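Local coordinates for protein transcriptional regulator, TetR family (Vibrio parahaemolyticus, PDB 3HE0) that probably binds cis-regulatory DNA through a helix-turn-helix motif and acts as a transcription factor, at residues 73-78 with 129-134. Numbering follows the deposited sequence.
Sequences AVQAGV and KMFAQV
The side-chain amide of Gln75 grips the backbone of Met130, Gln133 and Val134 at the start of helix 132-143. Its NE2 donates to Met130 O at 3.2 Å with an N-H...O angle of 160°; NE2 lies in the plane of the Met130 carbonyl, and Met130 O lies close to the plane of the Gln75 amide. NE2 also donates to Ala71 O in the last turn of helix 55-74, which helps fix the rotation of the amide. Gln75 OE1 receives two weak bonds from the first turn of helix 132-143: Gln133 N at 2.9 Å, bent to 128°, and Val134 N at 3.4 Å. Amide N-H groups at a helix start would be expected to favour such a carbonyl oxygen. The Gln75 chain, extended beyond CG, which sits beside the backbone N, crosses Gln133 obliquely, the two amide planes 55° apart. The side chains of Gln133 and Val78 meet tip to tip, and Gln133 NE2 also makes a weak 3.4 Å bond to the backbone O of Val78; its stronger partner is Asp80 OD1. Val78 closes a type II turn that starts at Gln75, and its CB lies 3.6 Å from Gln133 OE1. Apolar packing is sparser: Val74 CG2 meets the Phe131 ring at its edge, 4.2 Å from CE1, while Val74 CG1 sits 4.4 Å from Val134 CG2. The contact thus joins the C-terminal end of helix 55-74, the long helix following the predicted DNA-binding motif, to the start of helix 132-143 in the C-terminal domain. Helix 84-97 borders it, Met91 touching Gln75, Val78 and Gln133.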
loop_
_atom_site.group_PDB
_atom_site.type_symbol
_atom_site.label_atom_id
_atom_site.label_comp_id
_atom_site.label_asym_id
_atom_site.label_seq_id
_atom_site.Cartn_x
_atom_site.Cartn_y
_atom_site.Cartn_z
ATOM N N ALA A 73 9.389 15.459 0.500
ATOM C CA ALA A 73 8.066 15.837 0.964
ATOM C C ALA A 73 7.876 15.340 2.456
ATOM O O ALA A 73 7.529 16.105 3.366
ATOM C CB ALA A 73 7.025 15.271 0.048
ATOM N N VAL A 74 8.183 14.073 2.689
ATOM C CA VAL A 74 8.054 13.482 4.005
ATOM C C VAL A 74 8.835 14.271 5.054
ATOM O O VAL A 74 8.389 14.438 6.175
ATOM C CB VAL A 74 8.554 12.048 4.015
ATOM C CG1 VAL A 74 8.633 11.523 5.469
ATOM C CG2 VAL A 74 7.638 11.182 3.158
ATOM N N GLN A 75 10.000 14.769 4.681
ATOM C CA GLN A 75 10.869 15.421 5.648
ATOM C C GLN A 75 10.757 16.942 5.681
ATOM O O GLN A 75 11.511 17.591 6.403
ATOM C CB GLN A 75 12.295 14.921 5.430
ATOM C CG GLN A 75 12.372 13.397 5.752
ATOM C CD GLN A 75 13.617 12.713 5.196
ATOM O OE1 GLN A 75 14.386 12.080 5.932
ATOM N NE2 GLN A 75 13.822 12.848 3.899
ATOM N N ALA A 76 9.780 17.504 4.964
ATOM C CA ALA A 76 9.670 18.950 4.824
ATOM C C ALA A 76 9.306 19.575 6.164
ATOM O O ALA A 76 8.416 19.094 6.859
ATOM C CB ALA A 76 8.633 19.321 3.742
ATOM N N GLY A 77 10.028 20.619 6.535
ATOM C CA GLY A 77 9.795 21.311 7.780
ATOM C C GLY A 77 10.351 20.635 9.012
ATOM O O GLY A 77 10.168 21.129 10.116
ATOM N N VAL A 78 11.010 19.493 8.863
ATOM C CA VAL A 78 11.586 18.853 10.038
ATOM C C VAL A 78 12.932 19.487 10.333
ATOM O O VAL A 78 13.734 19.665 9.431
ATOM C CB VAL A 78 11.792 17.356 9.826
ATOM C CG1 VAL A 78 12.441 16.736 11.043
ATOM C CG2 VAL A 78 10.473 16.701 9.520
ATOM N N LYS A 129 18.791 5.462 1.747
ATOM C CA LYS A 129 19.659 6.617 1.997
ATOM C C LYS A 129 18.947 7.989 1.988
ATOM O O LYS A 129 19.353 8.909 2.703
ATOM C CB LYS A 129 20.810 6.628 0.983
ATOM C CG LYS A 129 21.766 5.462 1.165
ATOM C CD LYS A 129 22.934 5.491 0.190
ATOM C CE LYS A 129 23.840 4.281 0.418
ATOM N NZ LYS A 129 25.217 4.483 -0.102
HETATM N N MSE A 130 17.879 8.121 1.207
HETATM C CA MSE A 130 17.145 9.389 1.100
HETATM C C MSE A 130 16.319 9.782 2.339
HETATM O O MSE A 130 15.913 10.923 2.457
HETATM C CB MSE A 130 16.218 9.343 -0.112
HETATM C CG MSE A 130 16.909 9.032 -1.417
HETATM SE SE MSE A 130 15.679 8.677 -2.900
HETATM C CE MSE A 130 16.976 8.120 -4.268
ATOM N N PHE A 131 16.062 8.854 3.255
ATOM C CA PHE A 131 15.218 9.133 4.435
ATOM C C PHE A 131 16.050 9.322 5.707
ATOM O O PHE A 131 15.733 8.776 6.760
ATOM C CB PHE A 131 14.175 8.011 4.604
ATOM C CG PHE A 131 13.162 7.989 3.509
ATOM C CD1 PHE A 131 12.030 8.780 3.580
ATOM C CD2 PHE A 131 13.369 7.238 2.367
ATOM C CE1 PHE A 131 11.100 8.810 2.532
ATOM C CE2 PHE A 131 12.439 7.262 1.305
ATOM C CZ PHE A 131 11.302 8.048 1.406
ATOM N N ALA A 132 17.122 10.113 5.597
ATOM C CA ALA A 132 18.091 10.245 6.683
ATOM C C ALA A 132 17.481 10.812 7.966
ATOM O O ALA A 132 17.833 10.372 9.066
ATOM C CB ALA A 132 19.328 11.091 6.225
ATOM N N GLN A 133 16.560 11.770 7.838
ATOM C CA GLN A 133 15.889 12.308 9.022
ATOM C C GLN A 133 14.899 11.313 9.650
ATOM O O GLN A 133 14.668 11.372 10.848
ATOM C CB GLN A 133 15.230 13.663 8.741
ATOM C CG GLN A 133 16.229 14.826 8.614
ATOM C CD GLN A 133 15.529 16.172 8.610
ATOM O OE1 GLN A 133 14.657 16.428 7.775
ATOM N NE2 GLN A 133 15.894 17.037 9.550
ATOM N N VAL A 134 14.359 10.362 8.889
ATOM C CA VAL A 134 13.455 9.352 9.512
ATOM C C VAL A 134 14.309 8.432 10.389
ATOM O O VAL A 134 13.960 8.098 11.532
ATOM C CB VAL A 134 12.678 8.519 8.464
ATOM C CG1 VAL A 134 11.811 7.443 9.137
ATOM C CG2 VAL A 134 11.825 9.435 7.611
#